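Local coordinates for ATP-dependent DNA helicase (Mycobacterium smegmatis, PDB 5V9X), which unwinds RNA:DNA hybrids as an ATP-dependent helicase that tracks 3'-to-5' along single-stranded DNA, at residues S622-G634 against I700-P712. Numbering follows the deposited sequence.
Sequences SVGRPAELGAAVG and ILHSPYGLRVHGP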
loop_
_atom_site.group_PDB
_atom_site.type_symbol
_atom_site.label_atom_id
_atom_site.label_comp_id
_atom_site.label_asym_id
_atom_site.label_seq_id
_atom_site.Cartn_x
_atom_site.Cartn_y
_atom_site.Cartn_z
ATOM N N SER A 622 -7.633 4.126 2.012
ATOM C CA SER A 622 -7.890 2.730 1.684
ATOM C C SER A 622 -8.632 1.979 2.781
ATOM O O SER A 622 -9.693 2.430 3.232
ATOM C CB SER A 622 -6.579 2.007 1.348
ATOM O OG SER A 622 -6.059 2.490 0.120
ATOM N N VAL A 623 -8.108 0.832 3.213
ATOM C CA VAL A 623 -8.943 -0.132 3.932
ATOM C C VAL A 623 -8.933 0.103 5.442
ATOM O O VAL A 623 -9.993 0.173 6.067
ATOM C CB VAL A 623 -8.530 -1.575 3.562
ATOM C CG1 VAL A 623 -8.779 -1.822 2.083
ATOM C CG2 VAL A 623 -7.076 -1.861 3.903
ATOM N N GLY A 624 -7.768 0.208 6.067
ATOM C CA GLY A 624 -7.672 0.314 7.512
ATOM C C GLY A 624 -6.931 -0.868 8.105
ATOM O O GLY A 624 -6.335 -1.687 7.399
ATOM N N ARG A 625 -6.984 -0.957 9.431
ATOM C CA ARG A 625 -6.219 -1.974 10.147
ATOM C C ARG A 625 -6.777 -3.363 9.857
ATOM O O ARG A 625 -8.000 -3.556 9.891
ATOM C CB ARG A 625 -6.241 -1.707 11.651
ATOM C CG ARG A 625 -4.969 -2.142 12.362
ATOM C CD ARG A 625 -5.239 -2.763 13.723
ATOM N NE ARG A 625 -5.901 -1.851 14.652
ATOM C CZ ARG A 625 -5.284 -0.872 15.303
ATOM N NH1 ARG A 625 -3.988 -0.663 15.118
ATOM N NH2 ARG A 625 -5.962 -0.096 16.134
ATOM N N PRO A 626 -5.931 -4.346 9.572
ATOM C CA PRO A 626 -6.418 -5.710 9.355
ATOM C C PRO A 626 -6.739 -6.410 10.669
ATOM O O PRO A 626 -6.241 -6.057 11.738
ATOM C CB PRO A 626 -5.252 -6.389 8.633
ATOM C CG PRO A 626 -4.050 -5.657 9.098
ATOM C CD PRO A 626 -4.482 -4.229 9.325
ATOM N N ALA A 627 -7.584 -7.443 10.560
ATOM C CA ALA A 627 -8.164 -8.066 11.747
ATOM C C ALA A 627 -7.116 -8.798 12.579
ATOM O O ALA A 627 -7.156 -8.745 13.815
ATOM C CB ALA A 627 -9.288 -9.021 11.345
ATOM N N GLU A 628 -6.180 -9.496 11.930
ATOM C CA GLU A 628 -5.151 -10.210 12.680
ATOM C C GLU A 628 -4.253 -9.246 13.444
ATOM O O GLU A 628 -3.876 -9.515 14.590
ATOM C CB GLU A 628 -4.321 -11.092 11.748
ATOM C CG GLU A 628 -4.710 -12.562 11.795
ATOM C CD GLU A 628 -3.616 -13.473 11.274
ATOM O OE1 GLU A 628 -2.448 -13.031 11.230
ATOM O OE2 GLU A 628 -3.924 -14.629 10.908
ATOM N N LEU A 629 -3.895 -8.117 12.826
ATOM C CA LEU A 629 -3.135 -7.107 13.556
ATOM C C LEU A 629 -3.993 -6.438 14.622
ATOM O O LEU A 629 -3.487 -6.083 15.693
ATOM C CB LEU A 629 -2.572 -6.062 12.591
ATOM C CG LEU A 629 -1.739 -4.972 13.271
ATOM C CD1 LEU A 629 -0.524 -5.577 13.965
ATOM C CD2 LEU A 629 -1.324 -3.896 12.284
ATOM N N GLY A 630 -5.285 -6.258 14.350
ATOM C CA GLY A 630 -6.173 -5.737 15.372
ATOM C C GLY A 630 -6.234 -6.637 16.589
ATOM O O GLY A 630 -6.259 -6.161 17.727
ATOM N N ALA A 631 -6.256 -7.954 16.365
ATOM C CA ALA A 631 -6.199 -8.899 17.475
ATOM C C ALA A 631 -4.905 -8.738 18.261
ATOM O O ALA A 631 -4.915 -8.696 19.497
ATOM C CB ALA A 631 -6.339 -10.327 16.951
ATOM N N ALA A 632 -3.775 -8.632 17.553
ATOM C CA ALA A 632 -2.486 -8.486 18.221
ATOM C C ALA A 632 -2.425 -7.218 19.064
ATOM O O ALA A 632 -1.755 -7.196 20.104
ATOM C CB ALA A 632 -1.358 -8.492 17.189
ATOM N N VAL A 633 -3.119 -6.161 18.638
ATOM C CA VAL A 633 -3.113 -4.911 19.393
ATOM C C VAL A 633 -3.825 -5.091 20.728
ATOM O O VAL A 633 -3.340 -4.642 21.773
ATOM C CB VAL A 633 -3.747 -3.781 18.560
ATOM C CG1 VAL A 633 -4.096 -2.596 19.444
ATOM C CG2 VAL A 633 -2.806 -3.354 17.442
ATOM N N GLY A 634 -4.984 -5.750 20.713
ATOM C CA GLY A 634 -5.710 -5.972 21.952
ATOM C C GLY A 634 -4.990 -6.919 22.892
ATOM O O GLY A 634 -4.953 -6.696 24.105
ATOM N N ILE A 700 -19.703 4.557 23.339
ATOM C CA ILE A 700 -18.506 4.214 22.583
ATOM C C ILE A 700 -18.223 2.731 22.757
ATOM O O ILE A 700 -18.169 2.231 23.887
ATOM C CB ILE A 700 -17.299 5.056 23.035
ATOM C CG1 ILE A 700 -17.542 6.537 22.741
ATOM C CG2 ILE A 700 -16.033 4.576 22.351
ATOM C CD1 ILE A 700 -16.460 7.447 23.266
ATOM N N LEU A 701 -18.048 2.028 21.641
ATOM C CA LEU A 701 -17.596 0.644 21.660
ATOM C C LEU A 701 -16.081 0.633 21.513
ATOM O O LEU A 701 -15.545 1.206 20.562
ATOM C CB LEU A 701 -18.245 -0.172 20.542
ATOM C CG LEU A 701 -17.647 -1.564 20.307
ATOM C CD1 LEU A 701 -17.742 -2.423 21.562
ATOM C CD2 LEU A 701 -18.318 -2.251 19.127
ATOM N N HIS A 702 -15.397 -0.003 22.456
ATOM C CA HIS A 702 -13.948 -0.118 22.422
ATOM C C HIS A 702 -13.560 -1.507 21.932
ATOM O O HIS A 702 -13.986 -2.514 22.506
ATOM C CB HIS A 702 -13.347 0.142 23.801
ATOM C CG HIS A 702 -13.414 1.572 24.243
ATOM N ND1 HIS A 702 -14.590 2.179 24.625
ATOM C CD2 HIS A 702 -12.446 2.509 24.379
ATOM C CE1 HIS A 702 -14.346 3.429 24.974
ATOM N NE2 HIS A 702 -13.053 3.655 24.832
ATOM N N SER A 703 -12.751 -1.553 20.874
ATOM C CA SER A 703 -12.319 -2.791 20.237
ATOM C C SER A 703 -11.155 -2.487 19.306
ATOM O O SER A 703 -11.210 -1.511 18.550
ATOM C CB SER A 703 -13.467 -3.435 19.457
ATOM O OG SER A 703 -12.978 -4.274 18.424
ATOM N N PRO A 704 -10.090 -3.288 19.325
ATOM C CA PRO A 704 -8.922 -3.007 18.482
ATOM C C PRO A 704 -8.964 -3.619 17.090
ATOM O O PRO A 704 -7.996 -3.446 16.343
ATOM C CB PRO A 704 -7.787 -3.630 19.302
ATOM C CG PRO A 704 -8.426 -4.829 19.919
ATOM C CD PRO A 704 -9.862 -4.448 20.206
ATOM N N TYR A 705 -10.057 -4.286 16.711
ATOM C CA TYR A 705 -10.059 -5.177 15.554
ATOM C C TYR A 705 -10.106 -4.455 14.213
ATOM O O TYR A 705 -10.448 -5.068 13.196
ATOM C CB TYR A 705 -11.232 -6.155 15.657
ATOM C CG TYR A 705 -10.962 -7.302 16.596
ATOM C CD1 TYR A 705 -10.252 -8.416 16.171
ATOM C CD2 TYR A 705 -11.407 -7.270 17.911
ATOM C CE1 TYR A 705 -9.998 -9.471 17.026
ATOM C CE2 TYR A 705 -11.157 -8.320 18.773
ATOM C CZ TYR A 705 -10.452 -9.416 18.325
ATOM O OH TYR A 705 -10.200 -10.465 19.178
ATOM N N GLY A 706 -9.762 -3.175 14.184
ATOM C CA GLY A 706 -9.525 -2.481 12.934
ATOM C C GLY A 706 -10.798 -2.009 12.253
ATOM O O GLY A 706 -11.911 -2.435 12.566
ATOM N N LEU A 707 -10.611 -1.110 11.283
ATOM C CA LEU A 707 -11.729 -0.492 10.585
ATOM C C LEU A 707 -12.440 -1.457 9.644
ATOM O O LEU A 707 -13.631 -1.268 9.374
ATOM C CB LEU A 707 -11.242 0.736 9.809
ATOM C CG LEU A 707 -12.308 1.606 9.141
ATOM C CD1 LEU A 707 -13.186 2.281 10.182
ATOM C CD2 LEU A 707 -11.669 2.634 8.226
ATOM N N ARG A 708 -11.745 -2.478 9.133
ATOM C CA ARG A 708 -12.380 -3.418 8.215
ATOM C C ARG A 708 -13.527 -4.176 8.869
ATOM O O ARG A 708 -14.415 -4.672 8.169
ATOM C CB ARG A 708 -11.342 -4.403 7.671
ATOM C CG ARG A 708 -10.135 -3.743 7.027
ATOM C CD ARG A 708 -9.264 -4.765 6.321
ATOM N NE ARG A 708 -9.935 -5.342 5.160
ATOM C CZ ARG A 708 -9.519 -6.433 4.525
ATOM N NH1 ARG A 708 -8.438 -7.075 4.943
ATOM N NH2 ARG A 708 -10.189 -6.886 3.475
ATOM N N VAL A 709 -13.520 -4.280 10.193
ATOM C CA VAL A 709 -14.592 -4.917 10.940
ATOM C C VAL A 709 -15.578 -3.891 11.484
ATOM O O VAL A 709 -16.781 -4.145 11.535
ATOM C CB VAL A 709 -13.992 -5.778 12.075
ATOM C CG1 VAL A 709 -15.043 -6.153 13.109
ATOM C CG2 VAL A 709 -13.337 -7.027 11.505
ATOM N N HIS A 710 -15.076 -2.721 11.887
ATOM C CA HIS A 710 -15.913 -1.674 12.458
ATOM C C HIS A 710 -16.699 -0.900 11.409
ATOM O O HIS A 710 -17.734 -0.310 11.740
ATOM C CB HIS A 710 -15.047 -0.713 13.271
ATOM C CG HIS A 710 -14.317 -1.377 14.395
ATOM N ND1 HIS A 710 -13.183 -0.843 14.967
ATOM C CD2 HIS A 710 -14.560 -2.536 15.050
ATOM C CE1 HIS A 710 -12.760 -1.645 15.928
ATOM N NE2 HIS A 710 -13.579 -2.679 16.000
ATOM N N GLY A 711 -16.231 -0.877 10.164
ATOM C CA GLY A 711 -16.978 -0.296 9.075
ATOM C C GLY A 711 -18.332 -0.953 8.894
ATOM O O GLY A 711 -19.377 -0.313 9.043
ATOM N N PRO A 712 -18.342 -2.253 8.576
ATOM C CA PRO A 712 -19.630 -2.943 8.412
ATOM C C PRO A 712 -20.422 -3.048 9.701
ATOM O O PRO A 712 -21.658 -3.087 9.653
ATOM C CB PRO A 712 -19.222 -4.325 7.888
ATOM C CG PRO A 712 -17.845 -4.527 8.423
ATOM C CD PRO A 712 -17.205 -3.166 8.361
#
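Gly630, in the first turns of helix 627-640, lies against the loop between strand 697-702 and helix 707-725, its CA 3.9 Å from Tyr705 CA, and Arg625 passes Gly706 with their CA atoms 4.4 Å apart. Having no side chain, Gly630 and Gly634 let the loop lie directly on the helix: the Pro704 ring rests there, CG 3.6 Å from Gly634 CA, while the Val633 side chain passes the ring running the other way, with CG1 against Pro704 CB. Tyr705 starts out away from the helix, but the end of its ring comes back to it, CE1 3.8 Å from Ala631 CB; its hydroxyl bonds to Asp682 O. The loop joins the mixed sheet of the C-terminal region to the helix that follows, and Gly706 is the N-cap of that helix. Arg625, on a chain bent at chi2 and chi3, gives a weak NE bond to Pro704 O (3.1 Å, 129° at the hydrogen). Its NH2 forms a salt bridge with Asp736, and the neighbouring Asp735 OD1, in the turn between strands 732-734 and 737-742, accepts from the backbone N of both Arg625 and Leu707, bridging the two segments. The Arg708 methylenes run past Arg625 O, CG 3.6 Å from it, toward a bond from NE to Val835 O.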